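Side-chain contacts in conserved hypothetical protein (PDB 4QDY), which is of unknown function but contains two YbbR-like domains built mainly of beta strands: residues 18-23 with 93-98; 34-39 with 59-64; 46-51 with 84-89; 112-117 with 126-131; 150-155 with 187-192. All coordinates share one frame; numbering follows the deposited sequence.

How the contacts relate
No active site or ligand is known, so the five contacts are read as parts of two YbbR-like regions of an elongated chain. Contacts 1, 2 and 3 belong to the first. In contacts 1 and 2, centres about 10 Å apart, Ile18 CD1 lies 3.7 Å from Val36 CG1, and Asp19 N probably hydrogen-bonds to Val61 O (2.8 Å). Contact 3 joins contact 2 through Val38 with Ala88 and probable hydrogen bonds from Phe59 N to Glu51 OE2 (2.6 Å) and Val39 N to Val89 O (2.9 Å). Contacts 4 and 5, centres about 9 Å apart, lie in the second, their centres about 40 and 32 Å from that of contact 2. Strand 87-113 serves contacts 1, 3 and 4.

Contact 1. Residues 18-23 with 93-98; sequences IDIRYN and QKITVK
Ile18 and Ile20 both aim their side chains at Ile95, and the ends of the chains meet tip to tip in a small hydrophobic cluster. The gamma methyl CG2 of Ile95 stands 3.8 Å from CD1 of Ile18. Its delta methyl CD1 reaches 3.9 Å from CD1 of Ile20 and also lies near CD1 of Ile18, at 4.2 Å. The first torsion of Ile95 (chi1 63°) places CG1 between the backbone N and the carbonyl carbon and CG2 anti to the carbonyl carbon, which presents both branches to the opposite strand. Ile18 and Ile20 sit two residues apart on one strand and therefore look to the same side, each extended far enough to bridge backbones whose nearest CA atoms, those of Ile18 and Ile95, are 9.7 Å apart. Isoleucine suits all three places, since its branched beta carbon fits an extended backbone and its delta methyl supplies reach. Leu77 of strand 71-80 packs against both Ile18 and Ile95, and Ala63 and Phe32 border Ile20. No hydrogen bond crosses the contact. Apolar residues meeting in this way across the inside of a strongly curled sheet form part of the core of the first YbbR-like domain.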
# COMPACT_ATOMS: atom_id res chain seq x y z
N ILE A 18 8.99 0.84 -2.00
CA ILE A 18 9.39 2.17 -1.53
C ILE A 18 9.75 2.10 -0.04
O ILE A 18 8.96 1.59 0.76
CB ILE A 18 8.28 3.23 -1.79
CG1 ILE A 18 7.67 3.11 -3.20
CG2 ILE A 18 8.79 4.65 -1.49
CD1 ILE A 18 6.34 3.85 -3.40
N ASP A 19 10.92 2.65 0.34
CA ASP A 19 11.34 2.68 1.74
C ASP A 19 10.93 4.04 2.31
O ASP A 19 11.65 5.03 2.17
CB ASP A 19 12.85 2.39 1.87
CG ASP A 19 13.32 2.04 3.28
OD1 ASP A 19 12.97 2.78 4.23
OD2 ASP A 19 14.08 1.06 3.42
N ILE A 20 9.74 4.09 2.90
CA ILE A 20 9.15 5.30 3.45
C ILE A 20 9.58 5.49 4.91
O ILE A 20 9.31 4.63 5.75
CB ILE A 20 7.60 5.26 3.33
CG1 ILE A 20 7.17 5.10 1.86
CG2 ILE A 20 6.97 6.50 3.97
CD1 ILE A 20 5.72 4.88 1.61
N ARG A 21 10.23 6.63 5.20
CA ARG A 21 10.67 7.00 6.54
C ARG A 21 9.61 7.91 7.17
O ARG A 21 9.26 8.95 6.61
CB ARG A 21 12.06 7.69 6.51
CG ARG A 21 12.55 8.12 7.89
CD ARG A 21 13.93 8.75 7.86
NE ARG A 21 14.30 9.29 9.17
CZ ARG A 21 14.92 8.60 10.12
NH1 ARG A 21 15.25 7.33 9.92
NH2 ARG A 21 15.21 9.18 11.28
N TYR A 22 9.09 7.48 8.35
CA TYR A 22 8.07 8.18 9.13
C TYR A 22 7.92 7.52 10.51
O TYR A 22 8.24 6.34 10.67
CB TYR A 22 6.70 8.18 8.39
CG TYR A 22 5.96 6.86 8.40
CD1 TYR A 22 6.38 5.80 7.60
CD2 TYR A 22 4.80 6.70 9.15
CE1 TYR A 22 5.70 4.58 7.61
CE2 TYR A 22 4.10 5.49 9.15
CZ TYR A 22 4.55 4.44 8.37
OH TYR A 22 3.86 3.25 8.36
N ASN A 23 7.40 8.28 11.50
CA ASN A 23 7.17 7.75 12.84
C ASN A 23 5.87 6.94 12.81
O ASN A 23 4.77 7.49 12.91
CB ASN A 23 7.13 8.88 13.87
CG ASN A 23 7.06 8.45 15.32
OD1 ASN A 23 6.85 7.27 15.66
ND2 ASN A 23 7.23 9.40 16.22
N GLN A 93 7.21 9.34 -10.17
CA GLN A 93 8.29 10.10 -9.53
C GLN A 93 7.88 10.57 -8.13
O GLN A 93 8.75 10.72 -7.27
CB GLN A 93 8.74 11.31 -10.37
CG GLN A 93 9.35 11.01 -11.75
CD GLN A 93 8.36 10.73 -12.86
OE1 GLN A 93 7.39 9.97 -12.72
NE2 GLN A 93 8.62 11.30 -14.02
N LYS A 94 6.58 10.82 -7.92
CA LYS A 94 6.01 11.27 -6.65
C LYS A 94 4.84 10.37 -6.22
O LYS A 94 4.13 9.85 -7.08
CB LYS A 94 5.53 12.74 -6.74
CG LYS A 94 6.62 13.75 -7.06
CD LYS A 94 6.08 15.17 -7.14
CE LYS A 94 7.17 16.17 -7.44
NZ LYS A 94 6.66 17.56 -7.49
N ILE A 95 4.66 10.20 -4.90
CA ILE A 95 3.56 9.39 -4.36
C ILE A 95 2.68 10.29 -3.47
O ILE A 95 3.19 11.22 -2.84
CB ILE A 95 4.03 8.12 -3.59
CG1 ILE A 95 4.88 8.45 -2.32
CG2 ILE A 95 4.75 7.14 -4.54
CD1 ILE A 95 5.16 7.28 -1.35
N THR A 96 1.36 10.01 -3.42
CA THR A 96 0.40 10.76 -2.61
C THR A 96 0.17 9.99 -1.31
O THR A 96 -0.24 8.83 -1.35
CB THR A 96 -0.90 11.00 -3.39
OG1 THR A 96 -0.58 11.64 -4.63
CG2 THR A 96 -1.92 11.83 -2.61
N VAL A 97 0.46 10.63 -0.17
CA VAL A 97 0.33 9.99 1.14
C VAL A 97 -0.66 10.77 2.02
O VAL A 97 -0.56 12.00 2.13
CB VAL A 97 1.72 9.87 1.84
CG1 VAL A 97 1.61 9.13 3.17
CG2 VAL A 97 2.74 9.18 0.94
N LYS A 98 -1.59 10.04 2.67
CA LYS A 98 -2.56 10.56 3.64
C LYS A 98 -2.01 10.28 5.04
O LYS A 98 -2.12 9.15 5.53
CB LYS A 98 -3.97 9.96 3.43
CG LYS A 98 -5.02 10.46 4.43
CD LYS A 98 -6.33 9.71 4.31
CE LYS A 98 -7.32 10.15 5.36
NZ LYS A 98 -8.59 9.38 5.28

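Contact 2. Residues 34-39 with 59-64; sequences SEVSVV and FKVTAD
The strands carrying Val36 and Val61 run in broadly opposed but oblique directions and are not paired with each other, their nearest CA atoms, those of these two valines, being 8.6 Å apart with no hydrogen bond between the segments. Side chains bridge the gap in two places. Val36 and Val61 reach toward each other and touch by one methyl each, CG2 of Val36 lying 3.8 Å from CG1 of Val61. In both, the touching methyl is the one set between the backbone N and the carbonyl carbon, which turns it out across the core. Nearby, Val38 and Phe59 meet from the two sides of the gap. CG2 of Val38 comes 3.6 Å from CE1 of Phe59, and CB of Val38 lies 3.9 Å from CZ, so the valine meets the far corner of the ring obliquely. The phenyl group is long enough to carry Phe59, placed just before strand 60-64, across to the neighbouring wall. Valine is apt on the opposing strand because its short, beta-branched chain fits both an extended backbone and a close interior. Leu77 packs on Val36 and Val61, while Ala88 packs on Val38. Strand 9-21 pairs with both strands, antiparallel to 35-42 and parallel to 60-64. Such a buried cluster, filled from several walls of a curled mixed sheet, is part of the hydrophobic core of this YbbR-like domain.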
# COMPACT_ATOMS: atom_id res chain seq x y z
N SER A 34 2.15 0.62 -2.98
CA SER A 34 3.26 0.02 -2.23
C SER A 34 4.55 -0.11 -3.05
O SER A 34 5.63 0.08 -2.51
CB SER A 34 2.87 -1.37 -1.73
OG SER A 34 2.59 -2.25 -2.80
N GLU A 35 4.42 -0.47 -4.35
CA GLU A 35 5.56 -0.67 -5.23
C GLU A 35 5.50 0.22 -6.47
O GLU A 35 4.42 0.62 -6.91
CB GLU A 35 5.65 -2.15 -5.66
CG GLU A 35 6.03 -3.09 -4.53
CD GLU A 35 6.16 -4.56 -4.87
OE1 GLU A 35 5.48 -5.02 -5.81
OE2 GLU A 35 6.90 -5.26 -4.15
N VAL A 36 6.68 0.52 -7.03
CA VAL A 36 6.88 1.35 -8.22
C VAL A 36 7.73 0.60 -9.26
O VAL A 36 8.22 -0.50 -8.99
CB VAL A 36 7.52 2.73 -7.88
CG1 VAL A 36 6.59 3.61 -7.06
CG2 VAL A 36 8.89 2.58 -7.20
N SER A 37 7.90 1.21 -10.43
CA SER A 37 8.77 0.73 -11.50
C SER A 37 9.92 1.71 -11.67
O SER A 37 9.72 2.91 -11.48
CB SER A 37 8.01 0.52 -12.80
OG SER A 37 7.11 -0.57 -12.68
N VAL A 38 11.13 1.21 -11.94
CA VAL A 38 12.30 2.07 -12.08
C VAL A 38 12.88 1.87 -13.48
O VAL A 38 13.24 0.75 -13.85
CB VAL A 38 13.36 1.83 -10.97
CG1 VAL A 38 14.60 2.70 -11.17
CG2 VAL A 38 12.77 2.09 -9.58
N VAL A 39 12.97 2.96 -14.26
CA VAL A 39 13.53 2.93 -15.61
C VAL A 39 15.04 3.14 -15.48
O VAL A 39 15.48 4.22 -15.10
CB VAL A 39 12.86 3.95 -16.57
CG1 VAL A 39 13.38 3.80 -17.99
CG2 VAL A 39 11.33 3.83 -16.55
N PHE A 59 20.50 -0.42 -5.58
CA PHE A 59 19.70 0.80 -5.49
C PHE A 59 18.46 0.56 -4.63
O PHE A 59 18.00 -0.57 -4.47
CB PHE A 59 19.29 1.35 -6.88
CG PHE A 59 18.08 0.74 -7.56
CD1 PHE A 59 16.80 1.22 -7.31
CD2 PHE A 59 18.23 -0.26 -8.51
CE1 PHE A 59 15.69 0.67 -7.94
CE2 PHE A 59 17.11 -0.80 -9.16
CZ PHE A 59 15.85 -0.34 -8.86
N LYS A 60 17.89 1.66 -4.11
CA LYS A 60 16.69 1.67 -3.28
C LYS A 60 15.89 2.94 -3.53
O LYS A 60 16.49 4.01 -3.70
CB LYS A 60 17.06 1.54 -1.80
N VAL A 61 14.55 2.83 -3.59
CA VAL A 61 13.70 4.00 -3.78
C VAL A 61 13.16 4.37 -2.38
O VAL A 61 12.61 3.52 -1.68
CB VAL A 61 12.60 3.84 -4.86
CG1 VAL A 61 11.68 2.66 -4.60
CG2 VAL A 61 11.80 5.13 -5.04
N THR A 62 13.39 5.63 -1.97
CA THR A 62 13.00 6.11 -0.64
C THR A 62 12.09 7.34 -0.72
O THR A 62 12.02 8.01 -1.74
CB THR A 62 14.24 6.45 0.21
OG1 THR A 62 14.99 7.49 -0.42
CG2 THR A 62 15.14 5.25 0.47
N ALA A 63 11.39 7.61 0.40
CA ALA A 63 10.50 8.74 0.65
C ALA A 63 10.61 9.14 2.12
O ALA A 63 10.72 8.27 2.98
CB ALA A 63 9.07 8.38 0.28
N ASP A 64 10.62 10.46 2.40
CA ASP A 64 10.75 10.95 3.77
C ASP A 64 9.52 11.78 4.15
O ASP A 64 9.17 12.73 3.44
CB ASP A 64 12.05 11.78 3.91
CG ASP A 64 12.42 12.20 5.33
OD1 ASP A 64 11.83 11.66 6.29
OD2 ASP A 64 13.36 13.01 5.47

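Contact 3. Residues 46-51 with 84-89; sequences LSLASE and NGLTAV
In the first YbbR-like domain, this contact joins Ser47, Leu48 and Glu51 of helix 45-52 to Leu86 in the segment that leads into strand 87-113. Leu86 reaches over to the helix, and its forked end does the touching. Its CD2 methyl lies 3.9 Å from CD1 of Leu48, and these two side chains cross obliquely. The same methyl passes 3.8 Å from OG of Ser47, a van der Waals approach, for that hydroxyl is hydrogen-bonded to the carbonyl O of Asn44. On the other branch, CD1 of Leu86 lies 4.3 Å from CG of Glu51, so the glutamate offers its methylene chain to the leucine. Its carboxylate is engaged differently, OE2 being hydrogen-bonded to the backbone N of Lys58 and of Phe59, beyond the helix. Leucine suits the spot because a branched tip can reach Ser47, Leu48 and Glu51, which one helix turn brings to the same side. Gly85, with a positive phi of 91°, turns the chain just before Leu86 where a beta carbon would press on the carbonyl O of Asn84. Leu40 of strand 35-42 packs on Leu48 and Glu51. Within the helix, OG of Ser50 donates to the carbonyl O of Ser47 at 3.0 Å, from 39° out of the carbonyl plane.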
# COMPACT_ATOMS: atom_id res chain seq x y z
N LEU A 46 26.04 -5.26 -18.05
CA LEU A 46 26.33 -6.12 -16.90
C LEU A 46 25.82 -5.48 -15.60
O LEU A 46 25.17 -6.17 -14.82
CB LEU A 46 27.84 -6.41 -16.80
CG LEU A 46 28.47 -7.37 -17.82
CD1 LEU A 46 28.52 -6.78 -19.23
CD2 LEU A 46 29.89 -7.66 -17.44
N SER A 47 26.11 -4.18 -15.37
CA SER A 47 25.66 -3.45 -14.17
C SER A 47 24.14 -3.28 -14.20
O SER A 47 23.51 -3.33 -13.15
CB SER A 47 26.34 -2.09 -14.06
OG SER A 47 25.99 -1.23 -15.13
N LEU A 48 23.58 -3.10 -15.40
CA LEU A 48 22.16 -2.95 -15.67
C LEU A 48 21.42 -4.24 -15.30
O LEU A 48 20.37 -4.19 -14.65
CB LEU A 48 21.97 -2.60 -17.16
CG LEU A 48 20.62 -2.05 -17.62
CD1 LEU A 48 20.42 -0.63 -17.13
CD2 LEU A 48 20.56 -2.01 -19.13
N ALA A 49 22.00 -5.40 -15.67
CA ALA A 49 21.47 -6.75 -15.42
C ALA A 49 21.48 -7.08 -13.93
O ALA A 49 20.47 -7.59 -13.42
CB ALA A 49 22.28 -7.78 -16.18
N SER A 50 22.59 -6.79 -13.22
CA SER A 50 22.75 -7.07 -11.79
C SER A 50 21.85 -6.16 -10.94
O SER A 50 21.45 -6.55 -9.85
CB SER A 50 24.20 -6.89 -11.36
OG SER A 50 24.64 -5.55 -11.50
N GLU A 51 21.52 -4.97 -11.46
CA GLU A 51 20.69 -4.00 -10.75
C GLU A 51 19.20 -4.32 -10.97
O GLU A 51 18.36 -3.89 -10.17
CB GLU A 51 21.03 -2.59 -11.24
CG GLU A 51 20.94 -1.54 -10.15
CD GLU A 51 21.82 -1.73 -8.92
OE1 GLU A 51 22.88 -2.38 -9.02
OE2 GLU A 51 21.47 -1.15 -7.88
N ASN A 84 27.33 3.89 -10.32
CA ASN A 84 27.82 4.87 -11.29
C ASN A 84 27.70 4.33 -12.72
O ASN A 84 27.85 3.13 -12.95
CB ASN A 84 29.28 5.24 -10.98
CG ASN A 84 29.50 5.88 -9.62
OD1 ASN A 84 28.64 6.57 -9.07
ND2 ASN A 84 30.70 5.70 -9.08
N GLY A 85 27.41 5.24 -13.64
CA GLY A 85 27.23 4.92 -15.05
C GLY A 85 25.80 4.58 -15.41
O GLY A 85 25.51 4.23 -16.56
N LEU A 86 24.88 4.69 -14.42
CA LEU A 86 23.46 4.42 -14.61
C LEU A 86 22.59 5.63 -14.26
O LEU A 86 22.94 6.44 -13.40
CB LEU A 86 23.00 3.22 -13.76
CG LEU A 86 23.57 1.83 -14.08
CD1 LEU A 86 22.96 0.79 -13.17
CD2 LEU A 86 23.28 1.41 -15.52
N THR A 87 21.43 5.72 -14.95
CA THR A 87 20.39 6.73 -14.79
C THR A 87 19.12 6.00 -14.34
O THR A 87 18.75 5.00 -14.96
CB THR A 87 20.22 7.52 -16.10
OG1 THR A 87 21.45 8.18 -16.41
CG2 THR A 87 19.09 8.55 -16.05
N ALA A 88 18.46 6.48 -13.26
CA ALA A 88 17.24 5.86 -12.74
C ALA A 88 16.13 6.87 -12.56
O ALA A 88 16.34 7.93 -11.97
CB ALA A 88 17.53 5.18 -11.41
N VAL A 89 14.93 6.54 -13.08
CA VAL A 89 13.74 7.38 -12.96
C VAL A 89 12.60 6.48 -12.48
O VAL A 89 12.24 5.52 -13.17
CB VAL A 89 13.37 8.17 -14.25
CG1 VAL A 89 12.17 9.08 -14.01
CG2 VAL A 89 14.54 9.00 -14.77

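Contact 4. Residues 112-117 with 126-131; sequences PEIDPS and ENVMVS
At the surface of the second YbbR-like region, Pro112 near the end of strand 87-113 and Ile114 in the loop after it pack on Val128 of strand 124-130; the two strands belong to one curled sheet but are not direct neighbours in it. Val128 is the hub. Its methyl CG1 lies 3.7 Å from CB of Pro112 and 3.9 Å from CG of the same residue, so it rests against the CB-CG edge of the pyrrolidine ring, the two side chains lying alongside and running opposite ways. Its second methyl, CG2, turns to Ile114 and comes 4.3 Å from CD1, a looser touch. With CG1 anti to the backbone N (chi1 -176°), the two methyls of Val128 are spread, one for each partner. Proline gives a compact apolar block and probably costs little, since the backbone bonds to Ala152 and Leu154 come from the next residue, Glu113. Met191, a selenomethionine, touches both Ile114 and Val128. Strand 124-130 pairs with strand 183-196, and Glu126 and Asn127 both face Thr194 in a classic beta bulge. No hydrogen bond crosses between the two segments. The contact therefore rests on dispersion and on the removal of apolar carbon from water, forces with little directional demand, and its partly exposed residues form the outer margin of the hydrophobic core.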
# COMPACT_ATOMS: atom_id res chain seq x y z
N PRO A 112 -18.85 -13.37 9.54
CA PRO A 112 -18.24 -14.22 8.50
C PRO A 112 -18.93 -14.00 7.15
O PRO A 112 -20.15 -13.81 7.11
CB PRO A 112 -18.46 -15.65 9.03
CG PRO A 112 -19.16 -15.51 10.37
CD PRO A 112 -19.77 -14.15 10.39
N GLU A 113 -18.15 -14.01 6.05
CA GLU A 113 -18.66 -13.80 4.69
C GLU A 113 -18.23 -14.93 3.76
O GLU A 113 -17.04 -15.24 3.66
CB GLU A 113 -18.18 -12.45 4.12
CG GLU A 113 -18.77 -11.21 4.79
CD GLU A 113 -20.25 -10.95 4.58
OE1 GLU A 113 -20.81 -11.39 3.55
OE2 GLU A 113 -20.84 -10.22 5.41
N ILE A 114 -19.22 -15.56 3.09
CA ILE A 114 -19.02 -16.65 2.12
C ILE A 114 -19.91 -16.36 0.90
O ILE A 114 -21.12 -16.14 1.05
CB ILE A 114 -19.30 -18.07 2.72
CG1 ILE A 114 -18.38 -18.36 3.95
CG2 ILE A 114 -19.15 -19.16 1.65
CD1 ILE A 114 -18.68 -19.67 4.74
N ASP A 115 -19.31 -16.34 -0.30
CA ASP A 115 -20.01 -16.11 -1.57
C ASP A 115 -20.73 -17.40 -2.01
O ASP A 115 -20.10 -18.45 -2.02
CB ASP A 115 -18.99 -15.64 -2.64
CG ASP A 115 -19.54 -15.33 -4.03
OD1 ASP A 115 -20.72 -14.93 -4.13
OD2 ASP A 115 -18.75 -15.36 -5.00
N PRO A 116 -22.04 -17.34 -2.40
CA PRO A 116 -22.75 -18.57 -2.80
C PRO A 116 -22.05 -19.40 -3.90
O PRO A 116 -22.35 -20.59 -4.01
CB PRO A 116 -24.09 -18.05 -3.35
CG PRO A 116 -23.93 -16.56 -3.46
CD PRO A 116 -22.96 -16.19 -2.41
N SER A 117 -21.13 -18.80 -4.69
CA SER A 117 -20.38 -19.51 -5.74
C SER A 117 -19.41 -20.53 -5.13
O SER A 117 -19.14 -21.56 -5.74
CB SER A 117 -19.62 -18.53 -6.62
OG SER A 117 -18.60 -17.85 -5.91
N GLU A 126 -24.96 -25.27 7.72
CA GLU A 126 -25.68 -25.38 8.99
C GLU A 126 -25.30 -24.23 9.94
O GLU A 126 -26.18 -23.50 10.39
CB GLU A 126 -25.39 -26.75 9.64
CG GLU A 126 -25.99 -26.97 11.03
CD GLU A 126 -27.50 -27.00 11.11
OE1 GLU A 126 -28.11 -27.88 10.47
OE2 GLU A 126 -28.06 -26.21 11.90
N ASN A 127 -24.00 -24.10 10.26
CA ASN A 127 -23.48 -23.09 11.19
C ASN A 127 -22.07 -22.63 10.78
O ASN A 127 -21.29 -23.43 10.26
CB ASN A 127 -23.44 -23.67 12.61
CG ASN A 127 -22.94 -22.75 13.70
OD1 ASN A 127 -23.14 -21.53 13.69
ND2 ASN A 127 -22.32 -23.33 14.72
N VAL A 128 -21.76 -21.34 11.03
CA VAL A 128 -20.44 -20.77 10.76
C VAL A 128 -19.91 -20.17 12.07
O VAL A 128 -20.52 -19.26 12.63
CB VAL A 128 -20.41 -19.74 9.59
CG1 VAL A 128 -18.98 -19.28 9.32
CG2 VAL A 128 -21.01 -20.30 8.32
N MSE A 129 -18.78 -20.71 12.55
CA MSE A 129 -18.10 -20.27 13.77
C MSE A 129 -16.84 -19.49 13.43
O MSE A 129 -16.12 -19.85 12.50
CB MSE A 129 -17.74 -21.48 14.67
CG MSE A 129 -18.93 -22.12 15.38
SE MSE A 129 -19.65 -21.06 16.87
CE MSE A 129 -18.09 -21.07 18.07
N VAL A 130 -16.58 -18.42 14.20
CA VAL A 130 -15.38 -17.58 14.08
C VAL A 130 -14.65 -17.69 15.44
O VAL A 130 -15.27 -17.46 16.48
CB VAL A 130 -15.69 -16.12 13.62
CG1 VAL A 130 -16.77 -15.45 14.47
CG2 VAL A 130 -14.43 -15.26 13.56
N SER A 131 -13.37 -18.10 15.41
CA SER A 131 -12.56 -18.33 16.61
C SER A 131 -12.32 -17.05 17.43
O SER A 131 -12.35 -17.11 18.66
CB SER A 131 -11.21 -18.93 16.24
OG SER A 131 -11.39 -20.22 15.69

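Contact 5. Residues 150-155 with 187-192; sequences IIAVLP and FDTIMK
Ala152 with Thr189, and Leu154 with Met191, make a buried, mostly apolar contact between strand 149-153 with the residue following it, Leu154, and strand 183-196. The two strands are not paired in the sheet but face each other across its interior. The nearest backbones belong to Ala152 and Thr189, with CA atoms 7.2 Å apart. At that spacing a small residue is apt, and the methyl CB of Ala152 meets the methyl CG2 of Thr189 at 3.9 Å. Threonine can serve here because its two branches part. CG2 faces the alanine, while OG1, anti to the backbone N (chi1 -174°), is hydrogen-bonded to OD1 of Asp132 and so does not enter the interior without a partner. In this second YbbR-like region, strand 149-153 pairs in parallel with strand 87-113, and strand 183-196 pairs antiparallel with 124-130. The side chains meet on the inner side of the curled sheet. There Leu154 and Met191 cross at about a right angle. Met191, present as selenomethionine, runs out straight before bending at its last torsion (chi3 68°), which lays CE against the leucine, 3.4 Å from CD1 and 4.0 Å from CB. Its long, flexible chain suits the wider part of the gap. On the way the SE atom passes 4.2 Å from the carbonyl O of Ala152. Ile114 and Ile160 pack on Leu154, and Val130 borders Thr189.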
# COMPACT_ATOMS: atom_id res chain seq x y z
N ILE A 150 -16.47 -5.77 10.90
CA ILE A 150 -15.24 -6.52 10.63
C ILE A 150 -15.70 -7.81 9.99
O ILE A 150 -16.60 -8.46 10.52
CB ILE A 150 -14.35 -6.72 11.90
CG1 ILE A 150 -14.08 -5.39 12.67
CG2 ILE A 150 -13.06 -7.50 11.59
CD1 ILE A 150 -13.35 -4.26 11.89
N ILE A 151 -15.16 -8.15 8.82
CA ILE A 151 -15.62 -9.35 8.12
C ILE A 151 -14.50 -10.40 8.03
O ILE A 151 -13.34 -10.07 7.78
CB ILE A 151 -16.21 -9.06 6.71
CG1 ILE A 151 -15.19 -8.35 5.77
CG2 ILE A 151 -17.52 -8.28 6.83
CD1 ILE A 151 -15.60 -8.23 4.29
N ALA A 152 -14.88 -11.66 8.25
CA ALA A 152 -14.02 -12.83 8.13
C ALA A 152 -14.38 -13.54 6.83
O ALA A 152 -15.11 -14.54 6.82
CB ALA A 152 -14.18 -13.73 9.35
N VAL A 153 -13.93 -12.94 5.72
CA VAL A 153 -14.22 -13.35 4.35
C VAL A 153 -13.37 -14.60 3.98
O VAL A 153 -12.16 -14.62 4.20
CB VAL A 153 -14.01 -12.17 3.34
CG1 VAL A 153 -12.63 -11.52 3.48
CG2 VAL A 153 -14.30 -12.57 1.90
N LEU A 154 -14.05 -15.62 3.42
CA LEU A 154 -13.45 -16.87 2.94
C LEU A 154 -12.61 -16.59 1.68
O LEU A 154 -13.13 -15.93 0.77
CB LEU A 154 -14.57 -17.90 2.65
CG LEU A 154 -14.19 -19.25 2.00
CD1 LEU A 154 -13.40 -20.13 2.94
CD2 LEU A 154 -15.43 -20.00 1.58
N PRO A 155 -11.34 -17.06 1.60
CA PRO A 155 -10.53 -16.79 0.39
C PRO A 155 -11.22 -17.31 -0.88
O PRO A 155 -11.83 -18.38 -0.85
CB PRO A 155 -9.22 -17.54 0.66
CG PRO A 155 -9.15 -17.63 2.14
CD PRO A 155 -10.56 -17.84 2.58
N PHE A 187 -4.62 -10.50 12.29
CA PHE A 187 -4.81 -10.22 10.86
C PHE A 187 -5.76 -11.25 10.22
O PHE A 187 -6.37 -10.95 9.18
CB PHE A 187 -3.46 -10.20 10.11
CG PHE A 187 -2.54 -11.37 10.35
CD1 PHE A 187 -2.65 -12.53 9.60
CD2 PHE A 187 -1.52 -11.29 11.29
CE1 PHE A 187 -1.79 -13.61 9.82
CE2 PHE A 187 -0.65 -12.36 11.50
CZ PHE A 187 -0.79 -13.52 10.77
N ASP A 188 -5.91 -12.43 10.84
CA ASP A 188 -6.81 -13.49 10.37
C ASP A 188 -7.42 -14.24 11.57
O ASP A 188 -7.06 -13.98 12.72
CB ASP A 188 -6.08 -14.46 9.41
CG ASP A 188 -4.90 -15.24 9.95
OD1 ASP A 188 -4.51 -15.02 11.12
OD2 ASP A 188 -4.34 -16.06 9.20
N THR A 189 -8.35 -15.17 11.28
CA THR A 189 -9.05 -15.97 12.29
C THR A 189 -9.39 -17.35 11.71
O THR A 189 -9.42 -17.51 10.49
CB THR A 189 -10.32 -15.22 12.76
OG1 THR A 189 -10.94 -15.94 13.83
CG2 THR A 189 -11.33 -14.96 11.63
N ILE A 190 -9.67 -18.33 12.58
CA ILE A 190 -10.03 -19.67 12.13
C ILE A 190 -11.56 -19.71 11.98
O ILE A 190 -12.29 -19.41 12.93
CB ILE A 190 -9.49 -20.82 13.05
CG1 ILE A 190 -7.94 -20.88 13.10
CG2 ILE A 190 -10.04 -22.19 12.63
CD1 ILE A 190 -7.19 -19.84 14.00
N MSE A 191 -12.03 -20.04 10.76
CA MSE A 191 -13.45 -20.16 10.43
C MSE A 191 -13.82 -21.65 10.37
O MSE A 191 -13.15 -22.41 9.68
CB MSE A 191 -13.77 -19.45 9.10
CG MSE A 191 -15.27 -19.38 8.78
SE MSE A 191 -15.70 -18.66 7.01
CE MSE A 191 -15.02 -20.07 5.97
N LYS A 192 -14.88 -22.04 11.10
CA LYS A 192 -15.37 -23.42 11.11
C LYS A 192 -16.78 -23.46 10.53
O LYS A 192 -17.68 -22.81 11.06
CB LYS A 192 -15.33 -24.01 12.53